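Local structure of SG7.AF (Anopheles freeborni, 6XL7) at residues 36-39 with 40-44; 16-19 with 20-23; 104-107 with 108-112; 72-75 with 76-80. The protein is a mosquito salivary inhibitor of the host's alternative complement pathway, acting on the activated C3-convertase C3bBb and sparing the classical pathway. All coordinates share one frame; numbering follows the deposited sequence. Where two conformers were deposited one is given.

Interaction 1: 36-39 with 40-44; sequences QLRE and PLTKK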
loop_
_atom_site.group_PDB
_atom_site.type_symbol
_atom_site.label_atom_id
_atom_site.label_comp_id
_atom_site.label_asym_id
_atom_site.label_seq_id
_atom_site.Cartn_x
_atom_site.Cartn_y
_atom_site.Cartn_z
ATOM N N GLN A 36 -5.949 0.272 -3.905
ATOM C CA GLN A 36 -4.946 0.737 -4.849
ATOM C C GLN A 36 -3.852 -0.287 -5.120
ATOM O O GLN A 36 -3.195 -0.207 -6.170
ATOM C CB GLN A 36 -4.302 2.036 -4.349
ATOM C CG GLN A 36 -5.250 3.231 -4.283
ATOM C CD GLN A 36 -5.587 3.786 -5.649
ATOM O OE1 GLN A 36 -4.759 3.776 -6.565
ATOM N NE2 GLN A 36 -6.807 4.283 -5.792
ATOM N N LEU A 37 -3.647 -1.244 -4.212
ATOM C CA LEU A 37 -2.513 -2.158 -4.315
ATOM C C LEU A 37 -2.898 -3.630 -4.204
ATOM O O LEU A 37 -2.617 -4.409 -5.126
ATOM C CB LEU A 37 -1.449 -1.791 -3.275
ATOM C CG LEU A 37 -0.688 -0.499 -3.593
ATOM C CD1 LEU A 37 0.017 0.001 -2.358
ATOM C CD2 LEU A 37 0.317 -0.752 -4.707
ATOM N N ARG A 38 -3.535 -4.036 -3.101
ATOM C CA ARG A 38 -3.726 -5.461 -2.864
ATOM C C ARG A 38 -4.621 -6.088 -3.931
ATOM O O ARG A 38 -4.273 -7.122 -4.508
ATOM C CB ARG A 38 -4.258 -5.714 -1.452
ATOM C CG ARG A 38 -4.101 -7.163 -1.008
ATOM C CD ARG A 38 -4.665 -7.417 0.385
ATOM N NE ARG A 38 -3.844 -6.836 1.446
ATOM C CZ ARG A 38 -4.102 -5.674 2.038
ATOM N NH1 ARG A 38 -5.157 -4.969 1.668
ATOM N NH2 ARG A 38 -3.309 -5.209 2.997
ATOM N N GLU A 39 -5.766 -5.468 -4.215
ATOM C CA GLU A 39 -6.648 -6.049 -5.232
ATOM C C GLU A 39 -6.025 -6.072 -6.623
ATOM O O GLU A 39 -5.954 -7.159 -7.223
ATOM C CB GLU A 39 -8.048 -5.418 -5.196
ATOM C CG GLU A 39 -8.908 -5.868 -6.360
ATOM C CD GLU A 39 -10.307 -5.284 -6.347
ATOM O OE1 GLU A 39 -10.562 -4.343 -5.567
ATOM O OE2 GLU A 39 -11.149 -5.775 -7.131
ATOM N N PRO A 40 -5.532 -4.963 -7.185
ATOM C CA PRO A 40 -4.982 -5.050 -8.548
ATOM C C PRO A 40 -3.738 -5.913 -8.656
ATOM O O PRO A 40 -3.585 -6.628 -9.651
ATOM C CB PRO A 40 -4.729 -3.586 -8.941
ATOM C CG PRO A 40 -4.749 -2.833 -7.678
ATOM C CD PRO A 40 -5.655 -3.565 -6.734
ATOM N N LEU A 41 -2.859 -5.907 -7.655
ATOM C CA LEU A 41 -1.642 -6.703 -7.797
ATOM C C LEU A 41 -1.910 -8.197 -7.626
ATOM O O LEU A 41 -1.274 -9.016 -8.301
ATOM C CB LEU A 41 -0.541 -6.217 -6.856
ATOM C CG LEU A 41 0.021 -4.825 -7.146
ATOM C CD1 LEU A 41 1.026 -4.454 -6.065
ATOM C CD2 LEU A 41 0.660 -4.756 -8.529
ATOM N N THR A 42 -2.829 -8.564 -6.734
ATOM C CA THR A 42 -3.214 -9.962 -6.621
ATOM C C THR A 42 -3.782 -10.468 -7.936
ATOM O O THR A 42 -3.418 -11.551 -8.407
ATOM C CB THR A 42 -4.228 -10.130 -5.496
ATOM O OG1 THR A 42 -3.607 -9.800 -4.252
ATOM C CG2 THR A 42 -4.719 -11.558 -5.438
ATOM N N LYS A 43 -4.681 -9.688 -8.547
ATOM C CA LYS A 43 -5.256 -10.077 -9.832
ATOM C C LYS A 43 -4.171 -10.263 -10.883
ATOM O O LYS A 43 -4.245 -11.184 -11.707
ATOM C CB LYS A 43 -6.229 -9.009 -10.324
ATOM C CG LYS A 43 -7.480 -8.786 -9.517
ATOM C CD LYS A 43 -8.365 -7.815 -10.300
ATOM C CE LYS A 43 -9.526 -7.297 -9.494
ATOM N NZ LYS A 43 -10.446 -6.483 -10.338
ATOM N N LYS A 44 -3.157 -9.401 -10.871
ATOM C CA LYS A 44 -2.085 -9.491 -11.856
ATOM C C LYS A 44 -1.307 -10.792 -11.705
ATOM O O LYS A 44 -1.104 -11.530 -12.681
ATOM C CB LYS A 44 -1.166 -8.284 -11.692
ATOM C CG LYS A 44 -0.024 -8.180 -12.688
ATOM C CD LYS A 44 0.689 -6.840 -12.481
ATOM C CE LYS A 44 1.904 -6.654 -13.386
ATOM N NZ LYS A 44 1.537 -6.462 -14.814
#
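Glu39 lies alongside Lys43, one helical turn on, the two chains extended and pointing the same way. This is an i to i+4 pair on the outer side of a proline-kinked helix, residues 23-46 of a helical bundle. The aliphatic part of the lysine does much of the touching: its CE sits 3.2 Å from Glu39 OE2, and NZ completes a salt bridge at 3.4 Å to the same oxygen. With CG anti to the backbone N (chi1 172°), the first step of the Glu39 chain is toward the next turn; from there it runs outward, alongside the lysine.

Pro40 interrupts the ladder, because its ring nitrogen carries no hydrogen for the preceding turn. Its CG instead rests 3.4 Å from Gln36 O, a carbonyl that takes a hydrogen bond from Arg107 of helix 89-113. The turn over 36-38 is of the wider pi type, and regular bonding resumes with Leu41 N to Leu37 O.

On the buried side Leu37 and Leu41 run side by side, CD2 of the first 4.0 Å from CD1 of the second. Both also pack on helices 2-13, 56-77 and 89-113, so this strip belongs to the bundle core.

Arg38 O is gripped twice by one residue: Thr42 N at 3.0 Å and, in one of two modelled conformers, Thr42 OG1 at 2.8 Å approach it from opposite faces of its carbonyl plane.

Interaction 2: 16-19 with 20-23; sequences DFDE and TRKS. With SO4 (sulfate ion), chain C; SO4 (sulfate ion), chain D.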
loop_
_atom_site.group_PDB
_atom_site.type_symbol
_atom_site.label_atom_id
_atom_site.label_comp_id
_atom_site.label_asym_id
_atom_site.label_seq_id
_atom_site.Cartn_x
_atom_site.Cartn_y
_atom_site.Cartn_z
ATOM N N ASP A 16 2.513 -2.847 7.880
ATOM C CA ASP A 16 1.812 -2.870 9.151
ATOM C C ASP A 16 1.020 -1.589 9.363
ATOM O O ASP A 16 1.302 -0.543 8.774
ATOM C CB ASP A 16 2.792 -3.072 10.302
ATOM C CG ASP A 16 3.861 -2.004 10.348
ATOM O OD1 ASP A 16 4.072 -1.326 9.319
ATOM O OD2 ASP A 16 4.495 -1.845 11.412
ATOM N N PHE A 17 0.007 -1.696 10.215
ATOM C CA PHE A 17 -0.814 -0.575 10.634
ATOM C C PHE A 17 -0.755 -0.474 12.150
ATOM O O PHE A 17 -0.805 -1.492 12.849
ATOM C CB PHE A 17 -2.259 -0.786 10.185
ATOM C CG PHE A 17 -2.417 -0.859 8.692
ATOM C CD1 PHE A 17 -2.274 -2.061 8.023
ATOM C CD2 PHE A 17 -2.697 0.278 7.953
ATOM C CE1 PHE A 17 -2.415 -2.130 6.651
ATOM C CE2 PHE A 17 -2.837 0.214 6.579
ATOM C CZ PHE A 17 -2.695 -0.985 5.925
ATOM N N ASP A 18 -0.627 0.750 12.656
ATOM C CA ASP A 18 -0.545 0.990 14.095
ATOM C C ASP A 18 -1.964 1.042 14.648
ATOM O O ASP A 18 -2.657 2.053 14.520
ATOM C CB ASP A 18 0.224 2.278 14.368
ATOM C CG ASP A 18 0.402 2.569 15.862
ATOM O OD1 ASP A 18 -0.210 1.882 16.704
ATOM O OD2 ASP A 18 1.167 3.497 16.194
ATOM N N GLU A 19 -2.387 -0.050 15.296
ATOM C CA GLU A 19 -3.761 -0.193 15.764
ATOM C C GLU A 19 -4.111 0.740 16.915
ATOM O O GLU A 19 -5.285 0.811 17.291
ATOM C CB GLU A 19 -4.033 -1.642 16.174
ATOM C CG GLU A 19 -4.117 -2.608 15.000
ATOM C CD GLU A 19 -5.298 -2.323 14.091
ATOM O OE1 GLU A 19 -5.124 -2.377 12.858
ATOM O OE2 GLU A 19 -6.401 -2.045 14.610
ATOM N N THR A 20 -3.140 1.453 17.486
ATOM C CA THR A 20 -3.467 2.457 18.489
ATOM C C THR A 20 -3.981 3.758 17.876
ATOM O O THR A 20 -4.484 4.617 18.615
ATOM C CB THR A 20 -2.270 2.740 19.407
ATOM O OG1 THR A 20 -1.247 3.429 18.677
ATOM C CG2 THR A 20 -1.702 1.439 19.977
ATOM N N ARG A 21 -3.880 3.918 16.558
ATOM C CA ARG A 21 -4.347 5.126 15.894
ATOM C C ARG A 21 -5.869 5.103 15.744
ATOM O O ARG A 21 -6.515 4.060 15.883
ATOM C CB ARG A 21 -3.637 5.285 14.551
ATOM C CG ARG A 21 -2.140 5.538 14.712
ATOM C CD ARG A 21 -1.359 5.436 13.406
ATOM N NE ARG A 21 -0.019 5.982 13.597
ATOM C CZ ARG A 21 0.918 6.031 12.654
ATOM N NH1 ARG A 21 0.667 5.551 11.440
ATOM N NH2 ARG A 21 2.096 6.579 12.934
ATOM N N LYS A 22 -6.442 6.281 15.480
ATOM C CA LYS A 22 -7.896 6.421 15.464
ATOM C C LYS A 22 -8.506 5.534 14.387
ATOM O O LYS A 22 -7.979 5.427 13.278
ATOM C CB LYS A 22 -8.286 7.877 15.205
ATOM C CG LYS A 22 -7.987 8.842 16.347
ATOM C CD LYS A 22 -8.991 8.695 17.481
ATOM C CE LYS A 22 -8.886 9.854 18.467
ATOM N NZ LYS A 22 -9.947 9.797 19.513
ATOM N N SER A 23 -9.640 4.914 14.720
ATOM C CA SER A 23 -10.267 3.970 13.795
ATOM C C SER A 23 -10.670 4.636 12.485
ATOM O O SER A 23 -10.603 4.002 11.423
ATOM C CB SER A 23 -11.478 3.308 14.457
ATOM O OG SER A 23 -11.087 2.574 15.600
HETATM S S SO4 C . -11.278 5.327 18.118
HETATM O O1 SO4 C . -11.393 6.542 17.316
HETATM O O2 SO4 C . -10.173 4.511 17.619
HETATM O O3 SO4 C . -12.528 4.572 18.026
HETATM O O4 SO4 C . -11.016 5.688 19.509
HETATM S S SO4 D . 1.826 7.570 16.506
HETATM O O1 SO4 D . 2.412 6.877 17.654
HETATM O O2 SO4 D . 2.737 7.467 15.368
HETATM O O3 SO4 D . 1.633 8.976 16.847
HETATM O O4 SO4 D . 0.537 6.961 16.183
HETATM O O HOH W 1 -0.966 3.073 10.342
HETATM O O HOH W 2 -7.970 2.175 17.177
#
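Asp18 and Thr20 meet through hydrogen bonds at a type I beta turn, Asp18 to Arg21, in the loop between helices 2-13 and 23-46. Asp18 OD1 accepts from Thr20 OG1 at 2.7 Å and from Thr20 N at 3.1 Å, the latter bond making an Asx turn nested in the beta turn. Both donors come from the same face, well above the carboxylate plane. CG stands opposite the backbone N (chi1 -178°), which sets the carboxylate beside Asp18's own carbonyl carbon, on the side where Thr20 follows. The turn itself is closed by Arg21 N to Asp18 O, 3.0 Å long and nearly straight at the hydrogen (166°).

Charge is handled mainly by the guanidinium of Arg21. Its NE and NH2 reach two oxygens of one sulfate almost linearly, NE to O4 at 2.8 Å and NH2 to O2 at 2.7 Å, with the sulfur in the guanidinium plane. NH1 forms a salt bridge with Glu71, and the group also makes a cation-pi contact with Tyr74. Asp18 OD2 lies 3.8 Å from Arg21 NE but well out of that plane, so this long pairing is one of charge alone. The apolar part of the contact is Asp18 CB, over one guanidinium face and 3.7 Å from Arg21 CD.

A second sulfate sits at the start of helix 23-46, just after Lys22 at the N-cap position; its O2 takes bonds from Ser23 N (3.0 Å) and, in one of two modelled conformers, Ser23 OG.

Both sulfates probably come from the crystallisation liquor, but they suggest that this surface loop and the helix start can receive anions at two separate places.

Interaction 3: 104-107 with 108-112; sequences GEIR and GETEK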
loop_
_atom_site.group_PDB
_atom_site.type_symbol
_atom_site.label_atom_id
_atom_site.label_comp_id
_atom_site.label_asym_id
_atom_site.label_seq_id
_atom_site.Cartn_x
_atom_site.Cartn_y
_atom_site.Cartn_z
ATOM N N GLY A 104 -1.368 4.677 -5.886
ATOM C CA GLY A 104 -1.533 4.286 -7.275
ATOM C C GLY A 104 -0.236 4.354 -8.054
ATOM O O GLY A 104 0.024 3.514 -8.923
ATOM N N GLU A 105 0.598 5.348 -7.756
ATOM C CA GLU A 105 1.900 5.440 -8.407
ATOM C C GLU A 105 2.789 4.277 -7.995
ATOM O O GLU A 105 3.500 3.705 -8.832
ATOM C CB GLU A 105 2.554 6.784 -8.085
ATOM C CG GLU A 105 1.781 7.966 -8.642
ATOM C CD GLU A 105 2.358 9.306 -8.218
ATOM O OE1 GLU A 105 1.898 10.343 -8.740
ATOM O OE2 GLU A 105 3.270 9.316 -7.367
ATOM N N ILE A 106 2.735 3.892 -6.720
ATOM C CA ILE A 106 3.461 2.709 -6.263
ATOM C C ILE A 106 2.988 1.468 -7.010
ATOM O O ILE A 106 3.797 0.608 -7.379
ATOM C CB ILE A 106 3.357 2.553 -4.735
ATOM C CG1 ILE A 106 4.112 3.685 -4.022
ATOM C CG2 ILE A 106 3.900 1.194 -4.303
ATOM C CD1 ILE A 106 3.728 3.818 -2.554
ATOM N N ARG A 107 1.679 1.359 -7.266
ATOM C CA ARG A 107 1.175 0.216 -8.023
ATOM C C ARG A 107 1.839 0.136 -9.391
ATOM O O ARG A 107 2.328 -0.927 -9.794
ATOM C CB ARG A 107 -0.350 0.298 -8.179
ATOM C CG ARG A 107 -0.934 -0.854 -9.027
ATOM C CD ARG A 107 -2.411 -0.672 -9.383
ATOM N NE ARG A 107 -2.676 0.585 -10.081
ATOM C CZ ARG A 107 -3.287 1.633 -9.532
ATOM N NH1 ARG A 107 -3.709 1.578 -8.272
ATOM N NH2 ARG A 107 -3.480 2.737 -10.246
ATOM N N GLY A 108 1.873 1.252 -10.118
ATOM C CA GLY A 108 2.475 1.237 -11.442
ATOM C C GLY A 108 3.953 0.896 -11.405
ATOM O O GLY A 108 4.450 0.143 -12.249
ATOM N N GLU A 109 4.675 1.439 -10.428
ATOM C CA GLU A 109 6.100 1.140 -10.312
ATOM C C GLU A 109 6.324 -0.330 -9.986
ATOM O O GLU A 109 7.199 -0.980 -10.574
ATOM C CB GLU A 109 6.726 2.035 -9.240
ATOM C CG GLU A 109 6.671 3.523 -9.576
ATOM C CD GLU A 109 6.757 4.427 -8.357
ATOM O OE1 GLU A 109 7.058 3.939 -7.246
ATOM O OE2 GLU A 109 6.516 5.643 -8.518
ATOM N N THR A 110 5.531 -0.871 -9.062
ATOM C CA THR A 110 5.664 -2.271 -8.668
ATOM C C THR A 110 5.341 -3.202 -9.829
ATOM O O THR A 110 6.035 -4.206 -10.037
ATOM C CB THR A 110 4.762 -2.548 -7.464
ATOM O OG1 THR A 110 5.132 -1.668 -6.392
ATOM C CG2 THR A 110 4.877 -4.004 -6.993
ATOM N N GLU A 111 4.309 -2.878 -10.609
ATOM C CA GLU A 111 3.959 -3.720 -11.751
ATOM C C GLU A 111 5.133 -3.864 -12.704
ATOM O O GLU A 111 5.347 -4.941 -13.280
ATOM C CB GLU A 111 2.750 -3.139 -12.487
ATOM C CG GLU A 111 1.455 -3.302 -11.733
ATOM C CD GLU A 111 0.296 -2.566 -12.378
ATOM O OE1 GLU A 111 -0.866 -2.924 -12.084
ATOM O OE2 GLU A 111 0.541 -1.629 -13.173
ATOM N N LYS A 112 5.906 -2.793 -12.888
ATOM C CA LYS A 112 7.023 -2.833 -13.828
ATOM C C LYS A 112 8.145 -3.761 -13.366
ATOM O O LYS A 112 8.869 -4.311 -14.203
ATOM C CB LYS A 112 7.573 -1.425 -14.072
ATOM C CG LYS A 112 6.655 -0.507 -14.873
ATOM C CD LYS A 112 7.291 0.867 -15.048
ATOM C CE LYS A 112 6.467 1.758 -15.967
ATOM N NZ LYS A 112 5.100 2.004 -15.426
HETATM O O HOH W 3 5.672 7.710 -6.652
HETATM O O HOH W 4 -1.307 0.938 -12.680
#
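Gly104 O receives Gly108 N at 3.2 Å, one rung in the regular alpha-helical ladder of helix 89-113, part of the helical bundle. The same carbonyl oxygen lies 3.8 Å above the guanidinium plane of Arg107, over its centre.

Glu105 next offers its O to Glu109 N. Glu105 OE2 and Glu109 OE2 stay 5.0 Å apart, and a water bridges them by donating to both, an arrangement that probably eases the like charges. Glu109 OE1 has a salt bridge to Lys65 of helix 56-77.

Ile106 faces inward against that helix, and its O accepts both Thr110 N, nearly along the C=O axis, and Thr110 OG1 at 2.8 Å from above the carbonyl plane. The threonine hydroxyl, buried with its residue, is thus satisfied one turn back, and OG1 lies 3.8 Å from Ile106 CG2.

Arg107 runs beside Glu111 in the same direction, but a bend at chi3 (56°) turns its head away, and NH1 bonds to Gln36 O of helix 23-46. Direct charge pairing is therefore missed, Arg107 NE to Glu111 OE1 being 4.4 Å. Water fills the interval: it accepts from Arg107 NE at 3.0 Å and donates to Glu111 OE2 at 3.2 Å.

Interaction 4: 72-75 with 76-80; sequences TFYA and GFSYA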
loop_
_atom_site.group_PDB
_atom_site.type_symbol
_atom_site.label_atom_id
_atom_site.label_comp_id
_atom_site.label_asym_id
_atom_site.label_seq_id
_atom_site.Cartn_x
_atom_site.Cartn_y
_atom_site.Cartn_z
ATOM N N THR A 72 2.913 9.591 5.813
ATOM C CA THR A 72 2.619 10.945 5.356
ATOM C C THR A 72 1.128 11.240 5.476
ATOM O O THR A 72 0.739 12.323 5.936
ATOM C CB THR A 72 3.119 11.112 3.917
ATOM O OG1 THR A 72 4.535 10.907 3.874
ATOM C CG2 THR A 72 2.826 12.506 3.396
ATOM N N PHE A 73 0.283 10.283 5.083
ATOM C CA PHE A 73 -1.159 10.399 5.273
ATOM C C PHE A 73 -1.497 10.591 6.745
ATOM O O PHE A 73 -2.280 11.483 7.103
ATOM C CB PHE A 73 -1.802 9.130 4.720
ATOM C CG PHE A 73 -3.299 9.091 4.810
ATOM C CD1 PHE A 73 -4.083 10.215 4.577
ATOM C CD2 PHE A 73 -3.938 7.885 5.084
ATOM C CE1 PHE A 73 -5.476 10.139 4.643
ATOM C CE2 PHE A 73 -5.313 7.809 5.138
ATOM C CZ PHE A 73 -6.083 8.935 4.919
ATOM N N TYR A 74 -0.896 9.777 7.622
ATOM C CA TYR A 74 -1.170 9.914 9.050
ATOM C C TYR A 74 -0.764 11.289 9.562
ATOM O O TYR A 74 -1.475 11.887 10.377
ATOM C CB TYR A 74 -0.493 8.807 9.863
ATOM C CG TYR A 74 -0.811 8.936 11.339
ATOM C CD1 TYR A 74 -2.096 8.684 11.801
ATOM C CD2 TYR A 74 0.146 9.360 12.257
ATOM C CE1 TYR A 74 -2.424 8.828 13.139
ATOM C CE2 TYR A 74 -0.171 9.503 13.617
ATOM C CZ TYR A 74 -1.465 9.239 14.041
ATOM O OH TYR A 74 -1.803 9.377 15.378
ATOM N N ALA A 75 0.378 11.806 9.102
ATOM C CA ALA A 75 0.795 13.140 9.509
ATOM C C ALA A 75 -0.255 14.177 9.127
ATOM O O ALA A 75 -0.583 15.070 9.922
ATOM C CB ALA A 75 2.152 13.468 8.873
ATOM N N GLY A 76 -0.810 14.069 7.913
ATOM C CA GLY A 76 -1.825 15.022 7.480
ATOM C C GLY A 76 -3.133 14.906 8.241
ATOM O O GLY A 76 -3.867 15.892 8.360
ATOM N N PHE A 77 -3.438 13.716 8.764
ATOM C CA PHE A 77 -4.623 13.520 9.596
ATOM C C PHE A 77 -4.431 14.100 10.987
ATOM O O PHE A 77 -5.399 14.585 11.598
ATOM C CB PHE A 77 -4.894 12.013 9.672
ATOM C CG PHE A 77 -5.865 11.600 10.757
ATOM C CD1 PHE A 77 -7.208 11.961 10.694
ATOM C CD2 PHE A 77 -5.443 10.824 11.826
ATOM C CE1 PHE A 77 -8.107 11.562 11.683
ATOM C CE2 PHE A 77 -6.339 10.423 12.815
ATOM C CZ PHE A 77 -7.665 10.798 12.745
ATOM N N SER A 78 -3.194 14.085 11.487
ATOM C CA SER A 78 -2.934 14.312 12.903
ATOM C C SER A 78 -1.984 15.483 13.129
ATOM O O SER A 78 -2.383 16.636 12.979
ATOM C CB SER A 78 -2.453 13.013 13.576
ATOM O OG SER A 78 -1.220 12.547 13.051
ATOM N N TYR A 79 -0.726 15.194 13.469
ATOM C CA TYR A 79 0.155 16.191 14.068
ATOM C C TYR A 79 0.644 17.258 13.092
ATOM O O TYR A 79 1.151 18.289 13.547
ATOM C CB TYR A 79 1.347 15.503 14.745
ATOM C CG TYR A 79 2.158 14.632 13.801
ATOM C CD1 TYR A 79 3.163 15.182 13.002
ATOM C CD2 TYR A 79 1.925 13.266 13.705
ATOM C CE1 TYR A 79 3.899 14.395 12.145
ATOM C CE2 TYR A 79 2.663 12.465 12.846
ATOM C CZ TYR A 79 3.654 13.042 12.070
ATOM O OH TYR A 79 4.403 12.266 11.208
ATOM N N ALA A 80 0.513 17.048 11.784
ATOM C CA ALA A 80 0.881 18.061 10.802
ATOM C C ALA A 80 -0.320 18.774 10.199
ATOM O O ALA A 80 -0.147 19.570 9.274
ATOM C CB ALA A 80 1.739 17.452 9.690
#
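The C-terminal end of helix 56-77 unwinds here, where Ser78 is the first residue to leave helical geometry and the chain folds back over the last turn. Tyr74 and Ser78 carry the closure. Ser78 OG bonds to Tyr74 O at 2.8 Å, from above the carbonyl plane, and also sits over one face of the Tyr74 ring, 3.3 Å from CE2. With OG tucked between backbone N and carbonyl carbon (chi1 63°), the serine can serve both at once; its CB makes a CH-pi contact with the same ring.

Phe77 meets the Tyr74 ring obliquely, whereas Tyr74 CE1 lies at the edge of the phenylalanine ring, 3.8 Å from CD2. Tyr79 doubles back to lay a ring face over Ala75 CA, 4.1 Å from CA to the ring centroid, and its side chain crosses that of Tyr74 at about a right angle.

Ala75 O takes two donors from opposite faces of its plane, Ala80 N at 2.9 Å and Ser78 N at 3.2 Å. Beyond the segments, Phe73 stacks on Tyr99, and Tyr74 meets Tyr25 edge-to-face.

Carbonyls at the end of a helix lack the next turn's amides; here a hydroxyl and post-helical amides supply donors, while the Tyr74 and Tyr79 rings pack against Ser78 and Ala75.

Overall arrangement
All four contacts are local: interactions 1 and 3 lie within helices, interaction 4 at a helix end, and interaction 2 in a surface turn. Interactions 1 and 3 lie side by side, centres about 10 Å apart, and join helices 23-46 and 89-113: Leu37 and Leu41 pack on Arg107 and Glu111. Both give a carbonyl two donors from one threonine, buried in interaction 3 and partly exposed in interaction 1, but interaction 1 makes a direct salt bridge where interaction 3 uses water. Interactions 2 and 4, about 13 Å between centres, meet at the other end of the bundle, Arg21 against Tyr74 and Lys22 against Phe77. There a turn, bound sulfates and oblique aromatic packing take over at the helix ends.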